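Long-range contacts in VP2 (Primate bocaparvovirus 1, PDB 7L0Y), which self-assembles, with its size variants, in sixty copies into the T=1 icosahedral capsid, about 26 nm across, of this parvovirus: residues I15-W20 / K106-Q111; N35-I40 / V153-P158; T72-N77 / I425-A430; Q111-L116 / Y124-T129. All blocks are in the same frame, centred on the assembly; numbering follows the deposited sequence.

Contact 1: residues I15-W20 / K106-Q111; sequences ISTGGW and KIYNLQ
Thr17 and Asn109, their CA atoms 5.4 Å apart, mark where the irregular backbone of 15-20 passes the corner that 106-111 turns at Asn109, a residue in the left-handed region. Asn109 is gripped from both ends. Its backbone N donates to Thr17 OG1 over 2.7 Å, with a nearly straight N-H...O angle of 167°, while its side-chain OD1 accepts from Thr17 N at 2.8 Å. This exchange fixes the two residues against each other. On the other branch of the amide, Asn109 ND2 reaches Gly18 O at 3.1 Å, approaching from above the carbonyl plane and not along a lone pair; ND2 also bonds Gln451 OE1 on strand 446-462. Tyr108 lies beside this pair. Its CG sits between the backbone N and the carbonyl carbon (chi1 61°), which swings the ring along the glycines: CD1 is 3.6 Å from Gly18 CA, and at the tip OH makes a weak hydrogen bond to Gly19 O. Ser16 adds its CB, 3.4 Å from Asn109 OD1, whereas Ser16 OG bonds Glu214 and Val209 O of a neighbouring subunit. Trp20 NE1 likewise bonds Glu203 O of that subunit. Here the glycine-containing N-terminal segment thus runs along the corner of strand 95-118 in the jelly-roll barrel and joins it to an adjacent subunit.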
# COMPACT_ATOMS: atom_id res chain seq x y z
N ILE A 15 -50.25 -75.13 8.16
CA ILE A 15 -50.54 -73.76 7.78
C ILE A 15 -51.45 -73.82 6.57
O ILE A 15 -51.17 -74.56 5.62
CB ILE A 15 -49.25 -72.97 7.46
CG1 ILE A 15 -48.23 -73.14 8.58
CG2 ILE A 15 -49.57 -71.51 7.27
CD1 ILE A 15 -48.71 -72.68 9.94
N SER A 16 -52.54 -73.07 6.60
CA SER A 16 -53.46 -73.04 5.47
C SER A 16 -52.94 -72.05 4.44
O SER A 16 -52.34 -71.03 4.78
CB SER A 16 -54.88 -72.68 5.91
OG SER A 16 -54.96 -71.36 6.39
N THR A 17 -53.18 -72.36 3.16
CA THR A 17 -52.59 -71.57 2.08
C THR A 17 -53.56 -70.51 1.58
O THR A 17 -53.26 -69.81 0.60
CB THR A 17 -52.15 -72.49 0.95
OG1 THR A 17 -53.24 -73.32 0.55
CG2 THR A 17 -51.03 -73.36 1.41
N GLY A 18 -54.71 -70.39 2.21
CA GLY A 18 -55.67 -69.38 1.83
C GLY A 18 -56.93 -69.51 2.65
O GLY A 18 -57.13 -70.50 3.37
N GLY A 19 -57.77 -68.49 2.56
CA GLY A 19 -59.05 -68.49 3.23
C GLY A 19 -60.18 -68.68 2.24
O GLY A 19 -59.98 -68.76 1.03
N TRP A 20 -61.38 -68.76 2.79
CA TRP A 20 -62.57 -68.85 1.96
C TRP A 20 -62.96 -67.45 1.49
O TRP A 20 -63.00 -66.51 2.29
CB TRP A 20 -63.70 -69.45 2.77
CG TRP A 20 -64.89 -69.76 2.03
CD1 TRP A 20 -65.96 -68.96 1.85
CD2 TRP A 20 -65.21 -71.00 1.44
NE1 TRP A 20 -66.91 -69.60 1.13
CE2 TRP A 20 -66.48 -70.87 0.87
CE3 TRP A 20 -64.54 -72.22 1.32
CZ2 TRP A 20 -67.09 -71.90 0.19
CZ3 TRP A 20 -65.15 -73.24 0.65
CH2 TRP A 20 -66.41 -73.08 0.09
N LYS A 106 -57.52 -69.32 -7.70
CA LYS A 106 -56.57 -69.90 -6.77
C LYS A 106 -56.97 -71.34 -6.48
O LYS A 106 -58.15 -71.63 -6.30
CB LYS A 106 -56.51 -69.12 -5.46
CG LYS A 106 -55.97 -67.73 -5.59
CD LYS A 106 -56.02 -67.02 -4.26
CE LYS A 106 -55.45 -65.62 -4.34
NZ LYS A 106 -55.56 -64.93 -3.03
N ILE A 107 -55.98 -72.23 -6.45
CA ILE A 107 -56.15 -73.59 -5.97
C ILE A 107 -55.26 -73.74 -4.75
O ILE A 107 -54.05 -73.52 -4.83
CB ILE A 107 -55.80 -74.62 -7.05
CG1 ILE A 107 -56.74 -74.47 -8.23
CG2 ILE A 107 -55.91 -76.02 -6.49
CD1 ILE A 107 -56.32 -75.22 -9.45
N TYR A 108 -55.85 -74.10 -3.62
CA TYR A 108 -55.13 -74.02 -2.36
C TYR A 108 -55.76 -74.97 -1.35
O TYR A 108 -56.77 -75.62 -1.63
CB TYR A 108 -55.10 -72.58 -1.86
CG TYR A 108 -56.46 -72.00 -1.60
CD1 TYR A 108 -56.98 -71.97 -0.33
CD2 TYR A 108 -57.24 -71.54 -2.65
CE1 TYR A 108 -58.21 -71.45 -0.10
CE2 TYR A 108 -58.47 -71.04 -2.43
CZ TYR A 108 -58.96 -70.99 -1.15
OH TYR A 108 -60.20 -70.47 -0.92
N ASN A 109 -55.14 -75.04 -0.18
CA ASN A 109 -55.55 -75.95 0.90
C ASN A 109 -55.72 -77.37 0.40
O ASN A 109 -56.72 -78.03 0.65
CB ASN A 109 -56.81 -75.46 1.59
CG ASN A 109 -56.56 -74.25 2.44
OD1 ASN A 109 -55.44 -74.01 2.85
ND2 ASN A 109 -57.60 -73.49 2.70
N LEU A 110 -54.71 -77.85 -0.32
CA LEU A 110 -54.80 -79.16 -0.93
C LEU A 110 -54.64 -80.24 0.12
O LEU A 110 -53.87 -80.09 1.07
CB LEU A 110 -53.74 -79.33 -2.01
CG LEU A 110 -53.95 -78.66 -3.36
CD1 LEU A 110 -55.38 -78.86 -3.78
CD2 LEU A 110 -53.66 -77.19 -3.30
N GLN A 111 -55.37 -81.33 -0.04
CA GLN A 111 -55.25 -82.49 0.82
C GLN A 111 -55.21 -83.74 -0.04
O GLN A 111 -56.17 -84.03 -0.75
CB GLN A 111 -56.42 -82.58 1.78
CG GLN A 111 -56.41 -81.56 2.86
CD GLN A 111 -57.68 -81.60 3.64
OE1 GLN A 111 -58.74 -81.90 3.11
NE2 GLN A 111 -57.58 -81.37 4.93

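Contact 2: residues N35-I40 / V153-P158; sequences NTRQFI and VMPDLP
Arg37 reaches from its strand into the loop 153-158 and grips Pro155 O side-on with two nitrogens: NE donates over 2.9 Å and NH2 over 2.8 Å, both with the acceptor in the guanidinium plane. The NH2 bond also lies in the carbonyl plane of Pro155, whereas NE comes in tilted from it. Both faces of the guanidinium are packed. Met154 CE stands over the centre of one, 3.5 Å above the plane; on the opposite face Pro158 CA lies 3.4 Å from the plane, offset toward the rim. The remaining terminal nitrogen, NH1, turns back to its own strand and bonds Thr36 O at 3.0 Å, with an N-H...O angle of 159°. That bond helps set the rotation of the flat group, and the bend of the chain at chi2 (-66°) turns it toward the loop. Met154 is extended beyond CG and crosses Arg37 at about a right angle, so that CE also meets Arg37 CG and Asn35 CB, each at 3.4 Å. Further out, Asp156 OD1 forms a salt bridge with Arg392, and Leu157 and Pro158 pack on Trp468 of another subunit. Behind Arg37, strand 30-42 is bonded through its backbone to strand 446-462 and, at Gln38 and Ile40, to Trp162 of strand 161-169, against whose side chain Met154 and Pro155 also rest.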
# COMPACT_ATOMS: atom_id res chain seq x y z
N ASN A 35 -66.04 -66.61 -5.36
CA ASN A 35 -66.60 -67.93 -5.14
C ASN A 35 -65.51 -68.90 -4.74
O ASN A 35 -64.46 -68.93 -5.37
CB ASN A 35 -67.30 -68.46 -6.39
CG ASN A 35 -68.64 -67.83 -6.62
OD1 ASN A 35 -69.62 -68.22 -6.01
ND2 ASN A 35 -68.68 -66.83 -7.49
N THR A 36 -65.76 -69.68 -3.71
CA THR A 36 -64.87 -70.76 -3.33
C THR A 36 -65.67 -72.04 -3.34
O THR A 36 -66.82 -72.06 -2.90
CB THR A 36 -64.25 -70.55 -1.95
OG1 THR A 36 -63.77 -69.22 -1.84
CG2 THR A 36 -63.07 -71.45 -1.78
N ARG A 37 -65.08 -73.11 -3.86
CA ARG A 37 -65.64 -74.43 -3.72
C ARG A 37 -64.60 -75.36 -3.14
O ARG A 37 -63.40 -75.12 -3.22
CB ARG A 37 -66.13 -75.03 -5.05
CG ARG A 37 -67.19 -74.26 -5.74
CD ARG A 37 -68.48 -74.25 -4.97
NE ARG A 37 -69.52 -73.55 -5.71
CZ ARG A 37 -69.74 -72.25 -5.64
NH1 ARG A 37 -68.98 -71.49 -4.88
NH2 ARG A 37 -70.71 -71.71 -6.35
N GLN A 38 -65.09 -76.43 -2.54
CA GLN A 38 -64.29 -77.57 -2.14
C GLN A 38 -64.43 -78.60 -3.26
O GLN A 38 -65.54 -79.03 -3.57
CB GLN A 38 -64.79 -78.10 -0.81
CG GLN A 38 -64.06 -79.26 -0.17
CD GLN A 38 -62.64 -78.95 0.21
OE1 GLN A 38 -61.71 -79.58 -0.27
NE2 GLN A 38 -62.46 -77.93 1.04
N PHE A 39 -63.31 -78.97 -3.87
CA PHE A 39 -63.33 -79.92 -4.97
C PHE A 39 -62.69 -81.22 -4.53
O PHE A 39 -61.89 -81.25 -3.59
CB PHE A 39 -62.61 -79.39 -6.22
CG PHE A 39 -61.13 -79.21 -6.04
CD1 PHE A 39 -60.27 -80.27 -6.23
CD2 PHE A 39 -60.61 -77.99 -5.70
CE1 PHE A 39 -58.94 -80.11 -6.05
CE2 PHE A 39 -59.27 -77.83 -5.54
CZ PHE A 39 -58.44 -78.89 -5.72
N ILE A 40 -63.05 -82.30 -5.20
CA ILE A 40 -62.44 -83.60 -5.00
C ILE A 40 -62.04 -84.15 -6.36
O ILE A 40 -62.83 -84.12 -7.30
CB ILE A 40 -63.39 -84.57 -4.27
CG1 ILE A 40 -62.68 -85.89 -3.99
CG2 ILE A 40 -64.67 -84.79 -5.05
CD1 ILE A 40 -63.44 -86.80 -3.11
N VAL A 153 -69.71 -78.45 -14.68
CA VAL A 153 -69.50 -77.09 -14.22
C VAL A 153 -69.45 -77.03 -12.70
O VAL A 153 -69.93 -77.94 -12.00
CB VAL A 153 -70.59 -76.18 -14.80
CG1 VAL A 153 -71.92 -76.48 -14.12
CG2 VAL A 153 -70.20 -74.70 -14.72
N MET A 154 -68.86 -75.96 -12.18
CA MET A 154 -68.79 -75.69 -10.76
C MET A 154 -70.18 -75.74 -10.13
O MET A 154 -71.17 -75.36 -10.78
CB MET A 154 -68.15 -74.32 -10.57
CG MET A 154 -68.01 -73.77 -9.19
SD MET A 154 -66.86 -72.41 -9.34
CE MET A 154 -66.99 -71.58 -7.78
N PRO A 155 -70.32 -76.23 -8.90
CA PRO A 155 -71.65 -76.37 -8.31
C PRO A 155 -72.23 -75.00 -8.01
O PRO A 155 -71.52 -74.05 -7.70
CB PRO A 155 -71.38 -77.15 -7.02
CG PRO A 155 -70.03 -77.71 -7.18
CD PRO A 155 -69.30 -76.67 -7.94
N ASP A 156 -73.56 -74.93 -8.09
CA ASP A 156 -74.25 -73.66 -7.91
C ASP A 156 -74.19 -73.22 -6.45
O ASP A 156 -73.80 -72.08 -6.15
CB ASP A 156 -75.69 -73.83 -8.38
CG ASP A 156 -76.45 -72.54 -8.42
OD1 ASP A 156 -75.85 -71.48 -8.20
OD2 ASP A 156 -77.67 -72.59 -8.67
N LEU A 157 -74.54 -74.11 -5.53
CA LEU A 157 -74.44 -73.80 -4.12
C LEU A 157 -72.99 -73.85 -3.66
O LEU A 157 -72.26 -74.78 -4.01
CB LEU A 157 -75.27 -74.77 -3.29
CG LEU A 157 -76.77 -74.65 -3.51
CD1 LEU A 157 -77.47 -75.78 -2.80
CD2 LEU A 157 -77.24 -73.32 -2.99
N PRO A 158 -72.55 -72.87 -2.87
CA PRO A 158 -71.13 -72.82 -2.50
C PRO A 158 -70.69 -73.96 -1.61
O PRO A 158 -69.50 -74.27 -1.55
CB PRO A 158 -71.02 -71.47 -1.79
CG PRO A 158 -72.14 -70.68 -2.31
CD PRO A 158 -73.26 -71.66 -2.46

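Contact 3: residues T72-N77 / I425-A430; sequences TYFNFN and IFIKMA
Thr72 and Ile427 form an antiparallel hydrogen-bonded pair, and Tyr73 with Phe426 the non-hydrogen-bonded pair next to it; the short strands 72-74 and 425-429 run at 141° to each other, with axes 4.5 Å apart at closest approach. Ile427 N donates to Thr72 O over 2.7 Å at an N-H...O angle of 175°, and Thr72 N returns a bond to Ile427 O at 2.9 Å. A further bond joins Phe74 N to Ile425 O. Ile427 O is held twice, because Thr72 OG1, placed between the backbone N and the carbonyl carbon (chi1 57°), also donates to it at 2.7 Å. The two donors of Thr72 reach that oxygen from opposite faces of the carbonyl plane. OG1 is bonded to Thr41 OG1 as well, which links the pair to strand 30-42. On the same side of the sheet as Thr72, the Phe74 ring lies across both isoleucines: its CD2 is 3.7 Å from Ile425 CG2 and its CE2 is 3.6 Å from Ile427 CG2. Phe39 and Trp162 meet that ring edge-to-face, so aromatic and aliphatic groups pack together on this side. The other side carries Tyr73 and Phe426, in touch through Tyr73 CB and Phe426 CD1 at 3.8 Å. There the Phe426 ring meets Tyr167 edge-to-face (T-shaped), while Tyr73 OH goes to Asp152. Strand 424-429 is flanked on its other edge by strand 132-137, an order that fits strands C, H and E of the CHEF sheet in the viral jelly roll.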
# COMPACT_ATOMS: atom_id res chain seq x y z
N THR A 72 -58.10 -84.67 -14.98
CA THR A 72 -59.38 -84.02 -14.76
C THR A 72 -59.18 -82.52 -14.92
O THR A 72 -58.05 -82.03 -14.97
CB THR A 72 -59.97 -84.32 -13.38
OG1 THR A 72 -59.05 -83.93 -12.36
CG2 THR A 72 -60.31 -85.77 -13.23
N TYR A 73 -60.28 -81.79 -15.01
CA TYR A 73 -60.19 -80.37 -15.32
C TYR A 73 -61.27 -79.60 -14.59
O TYR A 73 -62.29 -80.15 -14.18
CB TYR A 73 -60.29 -80.14 -16.83
CG TYR A 73 -61.61 -80.56 -17.41
CD1 TYR A 73 -62.64 -79.65 -17.56
CD2 TYR A 73 -61.85 -81.88 -17.76
CE1 TYR A 73 -63.84 -80.03 -18.07
CE2 TYR A 73 -63.05 -82.26 -18.27
CZ TYR A 73 -64.04 -81.34 -18.42
OH TYR A 73 -65.25 -81.73 -18.94
N PHE A 74 -61.02 -78.31 -14.44
CA PHE A 74 -61.97 -77.35 -13.90
C PHE A 74 -62.74 -76.69 -15.03
O PHE A 74 -62.15 -76.24 -16.02
CB PHE A 74 -61.26 -76.28 -13.07
CG PHE A 74 -60.65 -76.80 -11.82
CD1 PHE A 74 -61.38 -76.89 -10.67
CD2 PHE A 74 -59.33 -77.20 -11.80
CE1 PHE A 74 -60.83 -77.39 -9.52
CE2 PHE A 74 -58.77 -77.69 -10.64
CZ PHE A 74 -59.52 -77.77 -9.50
N ASN A 75 -64.06 -76.63 -14.88
CA ASN A 75 -64.93 -75.95 -15.83
C ASN A 75 -65.69 -74.84 -15.11
O ASN A 75 -66.57 -75.12 -14.29
CB ASN A 75 -65.89 -76.92 -16.49
CG ASN A 75 -66.71 -76.28 -17.57
OD1 ASN A 75 -66.28 -75.31 -18.18
ND2 ASN A 75 -67.89 -76.81 -17.81
N PHE A 76 -65.36 -73.60 -15.41
CA PHE A 76 -66.01 -72.44 -14.82
C PHE A 76 -67.08 -71.83 -15.70
O PHE A 76 -67.60 -70.77 -15.36
CB PHE A 76 -64.97 -71.39 -14.46
CG PHE A 76 -64.04 -71.83 -13.40
CD1 PHE A 76 -64.37 -71.70 -12.08
CD2 PHE A 76 -62.84 -72.43 -13.73
CE1 PHE A 76 -63.51 -72.12 -11.10
CE2 PHE A 76 -61.99 -72.85 -12.76
CZ PHE A 76 -62.32 -72.70 -11.45
N ASN A 77 -67.42 -72.45 -16.83
CA ASN A 77 -68.19 -71.73 -17.84
C ASN A 77 -69.69 -71.92 -17.60
O ASN A 77 -70.32 -72.86 -18.08
CB ASN A 77 -67.77 -72.23 -19.21
CG ASN A 77 -68.33 -71.41 -20.33
OD1 ASN A 77 -68.58 -70.23 -20.18
ND2 ASN A 77 -68.53 -72.05 -21.46
N ILE A 425 -57.91 -75.28 -16.55
CA ILE A 425 -56.97 -75.78 -15.55
C ILE A 425 -57.13 -77.29 -15.47
O ILE A 425 -58.21 -77.79 -15.14
CB ILE A 425 -57.22 -75.13 -14.19
CG1 ILE A 425 -57.01 -73.63 -14.29
CG2 ILE A 425 -56.27 -75.71 -13.17
CD1 ILE A 425 -57.55 -72.89 -13.12
N PHE A 426 -56.07 -78.00 -15.80
CA PHE A 426 -56.04 -79.45 -15.70
C PHE A 426 -55.37 -79.84 -14.40
O PHE A 426 -54.40 -79.21 -13.98
CB PHE A 426 -55.29 -80.06 -16.87
CG PHE A 426 -55.96 -79.86 -18.17
CD1 PHE A 426 -56.96 -80.71 -18.58
CD2 PHE A 426 -55.60 -78.82 -18.99
CE1 PHE A 426 -57.57 -80.53 -19.78
CE2 PHE A 426 -56.21 -78.65 -20.19
CZ PHE A 426 -57.20 -79.51 -20.59
N ILE A 427 -55.89 -80.87 -13.77
CA ILE A 427 -55.35 -81.35 -12.51
C ILE A 427 -55.43 -82.86 -12.50
O ILE A 427 -56.44 -83.44 -12.89
CB ILE A 427 -56.09 -80.73 -11.31
CG1 ILE A 427 -55.56 -81.26 -9.99
CG2 ILE A 427 -57.54 -80.95 -11.44
CD1 ILE A 427 -56.14 -80.57 -8.81
N LYS A 428 -54.34 -83.50 -12.12
CA LYS A 428 -54.39 -84.90 -11.77
C LYS A 428 -53.45 -85.09 -10.61
O LYS A 428 -52.58 -84.26 -10.37
CB LYS A 428 -54.00 -85.84 -12.91
CG LYS A 428 -52.56 -85.79 -13.26
CD LYS A 428 -52.24 -86.77 -14.35
CE LYS A 428 -50.75 -86.76 -14.65
NZ LYS A 428 -49.95 -87.30 -13.54
N MET A 429 -53.62 -86.19 -9.89
CA MET A 429 -52.67 -86.52 -8.86
C MET A 429 -51.46 -87.22 -9.45
O MET A 429 -51.56 -87.92 -10.45
CB MET A 429 -53.31 -87.40 -7.82
CG MET A 429 -54.29 -86.65 -6.99
SD MET A 429 -55.06 -87.87 -6.00
CE MET A 429 -56.06 -88.62 -7.27
N ALA A 430 -50.32 -86.98 -8.83
CA ALA A 430 -49.12 -87.71 -9.19
C ALA A 430 -49.38 -89.20 -9.08
O ALA A 430 -49.85 -89.70 -8.06
CB ALA A 430 -47.96 -87.31 -8.30

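Contact 4: residues Q111-L116 / Y124-T129; sequences QIKQIL and YNNDLT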
# COMPACT_ATOMS: atom_id res chain seq x y z
N GLN A 111 -55.37 -81.33 -0.04
CA GLN A 111 -55.25 -82.49 0.82
C GLN A 111 -55.21 -83.74 -0.04
O GLN A 111 -56.17 -84.03 -0.75
CB GLN A 111 -56.42 -82.58 1.78
CG GLN A 111 -56.41 -81.56 2.86
CD GLN A 111 -57.68 -81.60 3.64
OE1 GLN A 111 -58.74 -81.90 3.11
NE2 GLN A 111 -57.58 -81.37 4.93
N ILE A 112 -54.11 -84.48 0.04
CA ILE A 112 -54.03 -85.80 -0.56
C ILE A 112 -54.19 -86.83 0.55
O ILE A 112 -53.46 -86.79 1.54
CB ILE A 112 -52.72 -86.00 -1.34
CG1 ILE A 112 -52.64 -85.02 -2.50
CG2 ILE A 112 -52.68 -87.40 -1.90
CD1 ILE A 112 -51.84 -83.79 -2.20
N LYS A 113 -55.16 -87.71 0.39
CA LYS A 113 -55.40 -88.79 1.33
C LYS A 113 -55.13 -90.11 0.63
O LYS A 113 -55.48 -90.28 -0.54
CB LYS A 113 -56.84 -88.77 1.84
CG LYS A 113 -57.33 -87.48 2.45
CD LYS A 113 -56.66 -87.16 3.75
CE LYS A 113 -57.25 -87.97 4.89
NZ LYS A 113 -56.71 -87.58 6.21
N GLN A 114 -54.52 -91.04 1.34
CA GLN A 114 -54.42 -92.40 0.86
C GLN A 114 -55.69 -93.15 1.21
O GLN A 114 -56.24 -93.01 2.31
CB GLN A 114 -53.21 -93.10 1.46
CG GLN A 114 -52.99 -94.50 0.96
CD GLN A 114 -51.73 -95.11 1.49
OE1 GLN A 114 -50.92 -94.44 2.12
NE2 GLN A 114 -51.57 -96.41 1.29
N ILE A 115 -56.19 -93.94 0.26
CA ILE A 115 -57.41 -94.71 0.43
C ILE A 115 -57.00 -96.12 0.82
O ILE A 115 -56.40 -96.84 0.02
CB ILE A 115 -58.25 -94.71 -0.85
CG1 ILE A 115 -58.60 -93.28 -1.25
CG2 ILE A 115 -59.52 -95.51 -0.64
CD1 ILE A 115 -59.12 -93.18 -2.65
N LEU A 116 -57.33 -96.53 2.04
CA LEU A 116 -56.99 -97.86 2.54
C LEU A 116 -58.29 -98.64 2.67
O LEU A 116 -59.13 -98.32 3.52
CB LEU A 116 -56.28 -97.79 3.89
CG LEU A 116 -54.82 -97.39 3.97
CD1 LEU A 116 -54.68 -95.91 3.72
CD2 LEU A 116 -54.25 -97.77 5.33
N TYR A 124 -58.96 -93.39 5.56
CA TYR A 124 -58.40 -92.26 4.83
C TYR A 124 -57.33 -91.64 5.69
O TYR A 124 -57.62 -91.12 6.76
CB TYR A 124 -59.51 -91.25 4.52
CG TYR A 124 -60.58 -91.85 3.67
CD1 TYR A 124 -60.30 -92.28 2.39
CD2 TYR A 124 -61.82 -92.13 4.19
CE1 TYR A 124 -61.25 -92.86 1.62
CE2 TYR A 124 -62.79 -92.73 3.43
CZ TYR A 124 -62.50 -93.09 2.15
OH TYR A 124 -63.45 -93.69 1.37
N ASN A 125 -56.09 -91.69 5.24
CA ASN A 125 -55.02 -91.06 5.99
C ASN A 125 -54.18 -90.19 5.07
O ASN A 125 -54.06 -90.44 3.87
CB ASN A 125 -54.16 -92.09 6.75
CG ASN A 125 -53.54 -93.14 5.86
OD1 ASN A 125 -53.17 -92.88 4.72
ND2 ASN A 125 -53.42 -94.35 6.39
N ASN A 126 -53.63 -89.14 5.66
CA ASN A 126 -52.77 -88.22 4.94
C ASN A 126 -51.51 -88.92 4.46
O ASN A 126 -50.87 -89.67 5.20
CB ASN A 126 -52.37 -87.06 5.84
CG ASN A 126 -53.48 -86.09 6.07
OD1 ASN A 126 -54.34 -85.91 5.22
ND2 ASN A 126 -53.48 -85.45 7.23
N ASP A 127 -51.17 -88.67 3.20
CA ASP A 127 -49.81 -88.87 2.70
C ASP A 127 -49.32 -87.47 2.33
O ASP A 127 -49.75 -86.87 1.35
CB ASP A 127 -49.79 -89.85 1.54
CG ASP A 127 -50.88 -89.59 0.55
OD1 ASP A 127 -51.73 -88.75 0.85
OD2 ASP A 127 -50.90 -90.24 -0.50
N LEU A 128 -48.39 -86.96 3.15
CA LEU A 128 -48.07 -85.54 3.10
C LEU A 128 -47.10 -85.24 1.98
O LEU A 128 -46.94 -84.08 1.58
CB LEU A 128 -47.51 -85.09 4.45
CG LEU A 128 -48.34 -85.02 5.73
CD1 LEU A 128 -49.01 -86.32 6.06
CD2 LEU A 128 -47.46 -84.63 6.90
N THR A 129 -46.43 -86.26 1.45
CA THR A 129 -45.43 -86.02 0.43
C THR A 129 -46.00 -86.20 -0.97
O THR A 129 -45.28 -86.07 -1.96
CB THR A 129 -44.23 -86.93 0.65
OG1 THR A 129 -44.66 -88.30 0.62
CG2 THR A 129 -43.62 -86.65 2.00
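Gln114 and Asn125 form the hydrogen-bonded pair of an antiparallel beta hairpin, built from strands 95-118 and 121-126, that corresponds to the DE hairpin of the parvovirus jelly roll. The backbone bonds are Gln114 N to Asn125 O, 2.6 Å, and Asn125 N to Gln114 O, 3.2 Å, each with an N-H...O angle of 158°. A weak one, Asp127 N to Ile112 O, follows where the second strand has given way to loop; the short strand axes are turned 137° apart. The apolar contact is that of Ile115 and Tyr124, which lie side by side pointing the same way, with Ile115 CG2 3.9 Å from Tyr124 CE1 and Ile115 CG1 at the ring edge, in its plane. Elsewhere methyl groups rest on polar ones. On the other side of the hairpin, beside Gln114, Asn125 is crossed at about a right angle by Leu116, whose CD1 approaches the amide; separately, Ile112 CG2 lies 3.2 Å from Asp127 OD1. Between subunits, Gln111 NE2 bonds weakly to Thr129 O of one neighbour, while Thr129 O takes the same weak bond from Gln111 of another, a cyclic pattern consistent with five hairpins ringing a fivefold axis. Lys113 and Asn126, whose CB atoms diverge, make a polar side-chain pair. The lysine chain, bent at chi2 (-68°) and again at chi3, folds back, bringing NZ within 3.1 Å of Asn126 OD1 in a weak hydrogen bond.

Contacts 1, 2 and 3 cluster in the jelly-roll barrel, with centres 13 to 16 Å apart; the centre of contact 4 lies 16 to 22 Å from theirs, farther along strand 95-118, which it shares with contact 1 through Gln111. Contact 1 closes before contact 4 opens, while the segments of contacts 1, 2 and 3 alternate along the chain, so the N-terminal arm, the early strands and the late strand 424-429 are interlocked. Direct touches carry this through: Tyr108 OH meets Thr36 CG2, Ile107 CD1 meets Phe74 CE2, and Met154 N probably bonds Asn75 O. Contacts 1, 2 and 4 also touch the same neighbouring subunit, so these parts of the barrel lie at a subunit interface.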